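Local coordinates for hypothetical protein RBSTP0775 (Geobacillus stearothermophilus, PDB 1RZ3), which is of unknown function but probably acts as an ATP-binding kinase of the phosphoribulokinase/uridine kinase family, possibly on uridine, at residues K35-L46 against D126-F134. Numbering follows the deposited sequence.
Sequences KTTLANQLSQTL and DMIMIEGVF
M127, a selenomethionine like M129, stretches its extended side chain up to L46, SE standing 4.2 Å from L46 CD1 with the two side chains crossing at about a right angle. Two residues on, M129 fills the middle of the interface. With CB already facing helix 35-46, CG anti to the backbone N (chi1 -172°) carries the chain on to it, and a bend at chi3 turns the methyl along it: SE rests 3.4 Å from A39 O, while CE reaches L42 CD2 at 3.5 Å and also touches L46 CD1. L25 and I27 of strand 23-29 pack against the same side chain. Polar contact takes over at E131, whose CG passes 3.7 Å from A39 CB before the chain bends at chi2 (90°). T36 OG1 donates to E131 OE2 over 2.7 Å, arriving from above the carboxylate plane, and H57 ND1 bonds the same oxygen. With an alanine here in place of E131, the T36 hydroxyl and H57 would probably lose their shared, buried partner. At G132 the bent chain of K35 lies against the bare backbone, CE 3.4 Å from G132 C, and K35 NZ hydrogen-bonds to L30 O. Helix and strand run nearly antiparallel (164°), the helix packed over a parallel sheet of order 2-3-1-4-5, as expected where a probable Walker A P-loop, here including K35 and T36, leads into helix 35-48 of a P-loop kinase fold.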
ATOM      1  N   LYS A  35       0.461   2.945   8.821  1.00 28.46           N
ATOM      2  CA  LYS A  35       1.172   2.303   7.715  1.00 29.18           C
ATOM      3  C   LYS A  35       2.223   3.201   7.084  1.00 26.77           C
ATOM      4  O   LYS A  35       3.348   2.776   6.831  1.00 23.96           O
ATOM      5  CB  LYS A  35       0.206   1.896   6.606  1.00 30.20           C
ATOM      6  CG  LYS A  35      -0.913   0.984   7.014  1.00 36.34           C
ATOM      7  CD  LYS A  35      -1.753   0.645   5.794  1.00 39.44           C
ATOM      8  CE  LYS A  35      -2.294   1.895   5.115  1.00 40.01           C
ATOM      9  NZ  LYS A  35      -3.192   2.663   6.014  1.00 43.56           N
ATOM     10  N   THR A  36       1.834   4.439   6.801  1.00 26.49           N
ATOM     11  CA  THR A  36       2.734   5.384   6.161  1.00 26.97           C
ATOM     12  C   THR A  36       3.962   5.646   7.013  1.00 27.87           C
ATOM     13  O   THR A  36       5.083   5.677   6.504  1.00 28.95           O
ATOM     14  CB  THR A  36       2.010   6.711   5.859  1.00 26.98           C
ATOM     15  OG1 THR A  36       0.951   6.468   4.923  1.00 25.55           O
ATOM     16  CG2 THR A  36       2.970   7.721   5.263  1.00 27.02           C
ATOM     17  N   THR A  37       3.755   5.823   8.312  1.00 28.02           N
ATOM     18  CA  THR A  37       4.865   6.075   9.216  1.00 29.35           C
ATOM     19  C   THR A  37       5.750   4.840   9.303  1.00 27.43           C
ATOM     20  O   THR A  37       6.975   4.944   9.269  1.00 27.39           O
ATOM     21  CB  THR A  37       4.371   6.425  10.637  1.00 30.88           C
ATOM     22  OG1 THR A  37       3.545   7.593  10.584  1.00 34.36           O
ATOM     23  CG2 THR A  37       5.556   6.694  11.559  1.00 32.00           C
ATOM     24  N   LEU A  38       5.128   3.670   9.420  1.00 26.99           N
ATOM     25  CA  LEU A  38       5.891   2.433   9.517  1.00 25.36           C
ATOM     26  C   LEU A  38       6.728   2.234   8.267  1.00 24.53           C
ATOM     27  O   LEU A  38       7.909   1.900   8.350  1.00 25.78           O
ATOM     28  CB  LEU A  38       4.965   1.232   9.702  1.00 27.24           C
ATOM     29  CG  LEU A  38       5.696  -0.116   9.723  1.00 29.21           C
ATOM     30  CD1 LEU A  38       6.676  -0.152  10.890  1.00 31.01           C
ATOM     31  CD2 LEU A  38       4.693  -1.244   9.840  1.00 30.86           C
ATOM     32  N   ALA A  39       6.110   2.443   7.108  1.00 22.71           N
ATOM     33  CA  ALA A  39       6.806   2.282   5.838  1.00 22.71           C
ATOM     34  C   ALA A  39       8.048   3.162   5.762  1.00 22.97           C
ATOM     35  O   ALA A  39       9.133   2.687   5.428  1.00 23.93           O
ATOM     36  CB  ALA A  39       5.871   2.607   4.684  1.00 20.93           C
ATOM     37  N   ASN A  40       7.892   4.445   6.075  1.00 23.63           N
ATOM     38  CA  ASN A  40       9.015   5.368   6.013  1.00 23.76           C
ATOM     39  C   ASN A  40      10.137   5.021   6.983  1.00 24.27           C
ATOM     40  O   ASN A  40      11.311   5.043   6.614  1.00 24.34           O
ATOM     41  CB  ASN A  40       8.540   6.803   6.246  1.00 25.83           C
ATOM     42  CG  ASN A  40       7.575   7.277   5.170  1.00 27.92           C
ATOM     43  OD1 ASN A  40       7.675   6.876   4.009  1.00 27.40           O
ATOM     44  ND2 ASN A  40       6.643   8.140   5.550  1.00 29.56           N
ATOM     45  N   GLN A  41       9.785   4.695   8.220  1.00 25.65           N
ATOM     46  CA  GLN A  41      10.799   4.347   9.205  1.00 28.95           C
ATOM     47  C   GLN A  41      11.494   3.041   8.840  1.00 27.36           C
ATOM     48  O   GLN A  41      12.709   2.907   8.996  1.00 25.58           O
ATOM     49  CB  GLN A  41      10.176   4.230  10.596  1.00 32.71           C
ATOM     50  CG  GLN A  41       9.644   5.547  11.131  1.00 40.66           C
ATOM     51  CD  GLN A  41       9.289   5.473  12.600  1.00 44.53           C
ATOM     52  OE1 GLN A  41       8.414   4.706  13.004  1.00 48.43           O
ATOM     53  NE2 GLN A  41       9.972   6.271  13.411  1.00 47.43           N
ATOM     54  N   LEU A  42      10.721   2.078   8.352  1.00 26.16           N
ATOM     55  CA  LEU A  42      11.280   0.790   7.968  1.00 25.79           C
ATOM     56  C   LEU A  42      12.248   0.943   6.792  1.00 23.57           C
ATOM     57  O   LEU A  42      13.353   0.403   6.815  1.00 21.37           O
ATOM     58  CB  LEU A  42      10.157  -0.183   7.597  1.00 27.15           C
ATOM     59  CG  LEU A  42      10.584  -1.629   7.343  1.00 29.38           C
ATOM     60  CD1 LEU A  42      11.280  -2.184   8.585  1.00 29.70           C
ATOM     61  CD2 LEU A  42       9.359  -2.466   7.001  1.00 30.40           C
ATOM     62  N   SER A  43      11.836   1.686   5.769  1.00 22.32           N
ATOM     63  CA  SER A  43      12.685   1.890   4.603  1.00 23.20           C
ATOM     64  C   SER A  43      13.979   2.594   5.007  1.00 24.02           C
ATOM     65  O   SER A  43      15.051   2.293   4.483  1.00 20.03           O
ATOM     66  CB  SER A  43      11.948   2.711   3.538  1.00 24.83           C
ATOM     67  OG  SER A  43      11.604   3.994   4.030  1.00 27.64           O
ATOM     68  N   GLN A  44      13.871   3.530   5.943  1.00 24.31           N
ATOM     69  CA  GLN A  44      15.035   4.264   6.423  1.00 27.65           C
ATOM     70  C   GLN A  44      16.027   3.308   7.089  1.00 23.52           C
ATOM     71  O   GLN A  44      17.222   3.334   6.805  1.00 23.10           O
ATOM     72  CB  GLN A  44      14.597   5.341   7.422  1.00 32.12           C
ATOM     73  CG  GLN A  44      15.712   6.269   7.870  1.00 40.73           C
ATOM     74  CD  GLN A  44      16.417   6.934   6.703  1.00 45.68           C
ATOM     75  OE1 GLN A  44      17.104   6.276   5.922  1.00 49.28           O
ATOM     76  NE2 GLN A  44      16.244   8.247   6.573  1.00 48.86           N
ATOM     77  N   THR A  45      15.519   2.469   7.980  1.00 22.55           N
ATOM     78  CA  THR A  45      16.353   1.500   8.683  1.00 22.83           C
ATOM     79  C   THR A  45      17.028   0.534   7.703  1.00 22.17           C
ATOM     80  O   THR A  45      18.202   0.181   7.864  1.00 20.79           O
ATOM     81  CB  THR A  45      15.509   0.703   9.690  1.00 24.70           C
ATOM     82  OG1 THR A  45      14.799   1.618  10.538  1.00 28.81           O
ATOM     83  CG2 THR A  45      16.391  -0.186  10.546  1.00 24.85           C
ATOM     84  N   LEU A  46      16.286   0.113   6.681  1.00 18.80           N
ATOM     85  CA  LEU A  46      16.832  -0.802   5.682  1.00 18.62           C
ATOM     86  C   LEU A  46      17.978  -0.157   4.912  1.00 18.92           C
ATOM     87  O   LEU A  46      19.008  -0.791   4.658  1.00 17.85           O
ATOM     88  CB  LEU A  46      15.722  -1.251   4.717  1.00 20.28           C
ATOM     89  CG  LEU A  46      14.715  -2.250   5.309  1.00 21.48           C
ATOM     90  CD1 LEU A  46      13.506  -2.381   4.401  1.00 20.47           C
ATOM     91  CD2 LEU A  46      15.391  -3.606   5.499  1.00 22.91           C
ATOM     92  N   ASP A 126      16.987  -2.705  -4.438  1.00 14.55           N
ATOM     93  CA  ASP A 126      17.075  -4.068  -3.921  1.00 14.50           C
ATOM     94  C   ASP A 126      15.666  -4.493  -3.515  1.00 14.75           C
ATOM     95  O   ASP A 126      15.284  -5.663  -3.648  1.00 15.01           O
ATOM     96  CB  ASP A 126      17.983  -4.130  -2.696  1.00 16.47           C
ATOM     97  CG  ASP A 126      19.416  -3.776  -3.018  1.00 19.76           C
ATOM     98  OD1 ASP A 126      20.005  -4.430  -3.905  1.00 19.58           O
ATOM     99  OD2 ASP A 126      19.953  -2.847  -2.380  1.00 19.41           O
HETATM  100  N   MSE A 127      14.898  -3.526  -3.021  1.00 12.27           N
HETATM  101  CA  MSE A 127      13.535  -3.787  -2.580  1.00 13.56           C
HETATM  102  C   MSE A 127      12.607  -2.646  -2.955  1.00 13.15           C
HETATM  103  O   MSE A 127      13.017  -1.488  -3.012  1.00 12.83           O
HETATM  104  CB  MSE A 127      13.482  -3.953  -1.056  1.00 13.68           C
HETATM  105  CG  MSE A 127      14.487  -4.927  -0.473  1.00 16.72           C
HETATM  106 SE   MSE A 127      14.171  -5.253   1.431  1.00 22.36          SE
HETATM  107  CE  MSE A 127      15.475  -6.661   1.701  1.00 18.56           C
ATOM    108  N   ILE A 128      11.346  -2.987  -3.202  1.00 12.96           N
ATOM    109  CA  ILE A 128      10.326  -2.007  -3.532  1.00 14.67           C
ATOM    110  C   ILE A 128       9.311  -2.142  -2.409  1.00 16.28           C
ATOM    111  O   ILE A 128       8.825  -3.243  -2.139  1.00 17.02           O
ATOM    112  CB  ILE A 128       9.614  -2.332  -4.869  1.00 17.62           C
ATOM    113  CG1 ILE A 128      10.639  -2.432  -6.005  1.00 20.85           C
ATOM    114  CG2 ILE A 128       8.553  -1.262  -5.161  1.00 15.01           C
ATOM    115  CD1 ILE A 128      11.500  -1.208  -6.164  1.00 23.77           C
HETATM  116  N   MSE A 129       8.996  -1.040  -1.745  1.00 14.82           N
HETATM  117  CA  MSE A 129       8.033  -1.092  -0.654  1.00 17.80           C
HETATM  118  C   MSE A 129       6.781  -0.302  -0.992  1.00 16.86           C
HETATM  119  O   MSE A 129       6.852   0.866  -1.374  1.00 16.66           O
HETATM  120  CB  MSE A 129       8.650  -0.552   0.631  1.00 20.88           C
HETATM  121  CG  MSE A 129       7.762  -0.762   1.838  1.00 27.72           C
HETATM  122 SE   MSE A 129       8.573  -0.047   3.410  1.00 40.50          SE
HETATM  123  CE  MSE A 129       9.940  -1.386   3.683  1.00 30.88           C
ATOM    124  N   ILE A 130       5.635  -0.954  -0.849  1.00 17.08           N
ATOM    125  CA  ILE A 130       4.347  -0.345  -1.145  1.00 16.88           C
ATOM    126  C   ILE A 130       3.459  -0.391   0.094  1.00 16.12           C
ATOM    127  O   ILE A 130       3.276  -1.454   0.690  1.00 17.06           O
ATOM    128  CB  ILE A 130       3.649  -1.105  -2.300  1.00 17.70           C
ATOM    129  CG1 ILE A 130       4.570  -1.122  -3.526  1.00 20.11           C
ATOM    130  CG2 ILE A 130       2.308  -0.457  -2.628  1.00 17.70           C
ATOM    131  CD1 ILE A 130       4.060  -1.953  -4.676  1.00 24.00           C
ATOM    132  N   GLU A 131       2.922   0.762   0.491  1.00 16.62           N
ATOM    133  CA  GLU A 131       2.041   0.819   1.651  1.00 15.32           C
ATOM    134  C   GLU A 131       0.710   1.436   1.251  1.00 17.18           C
ATOM    135  O   GLU A 131       0.668   2.363   0.442  1.00 15.59           O
ATOM    136  CB  GLU A 131       2.682   1.636   2.785  1.00 18.90           C
ATOM    137  CG  GLU A 131       2.925   3.112   2.481  1.00 20.56           C
ATOM    138  CD  GLU A 131       1.751   4.007   2.857  1.00 23.35           C
ATOM    139  OE1 GLU A 131       0.711   3.483   3.316  1.00 23.18           O
ATOM    140  OE2 GLU A 131       1.875   5.240   2.693  1.00 22.97           O
ATOM    141  N   GLY A 132      -0.375   0.908   1.808  1.00 17.61           N
ATOM    142  CA  GLY A 132      -1.690   1.438   1.494  1.00 16.81           C
ATOM    143  C   GLY A 132      -2.798   0.552   2.012  1.00 16.91           C
ATOM    144  O   GLY A 132      -2.542  -0.506   2.582  1.00 14.70           O
ATOM    145  N   VAL A 133      -4.039   0.984   1.825  1.00 16.74           N
ATOM    146  CA  VAL A 133      -5.174   0.191   2.269  1.00 18.68           C
ATOM    147  C   VAL A 133      -5.602  -0.752   1.147  1.00 18.23           C
ATOM    148  O   VAL A 133      -5.391  -0.460  -0.035  1.00 18.55           O
ATOM    149  CB  VAL A 133      -6.367   1.097   2.662  1.00 21.85           C
ATOM    150  CG1 VAL A 133      -6.814   1.917   1.471  1.00 21.47           C
ATOM    151  CG2 VAL A 133      -7.509   0.252   3.191  1.00 23.94           C
ATOM    152  N   PHE A 134      -6.179  -1.887   1.531  1.00 15.18           N
ATOM    153  CA  PHE A 134      -6.670  -2.891   0.595  1.00 15.89           C
ATOM    154  C   PHE A 134      -5.593  -3.367  -0.384  1.00 16.65           C
ATOM    155  O   PHE A 134      -5.881  -3.563  -1.561  1.00 15.98           O
ATOM    156  CB  PHE A 134      -7.855  -2.336  -0.216  1.00 15.93           C
ATOM    157  CG  PHE A 134      -8.872  -1.579   0.605  1.00 17.59           C
ATOM    158  CD1 PHE A 134      -9.397  -2.125   1.774  1.00 17.89           C
ATOM    159  CD2 PHE A 134      -9.327  -0.327   0.187  1.00 18.52           C
ATOM    160  CE1 PHE A 134     -10.365  -1.438   2.517  1.00 19.68           C
ATOM    161  CE2 PHE A 134     -10.299   0.373   0.922  1.00 19.35           C
ATOM    162  CZ  PHE A 134     -10.817  -0.187   2.090  1.00 19.45           C
TER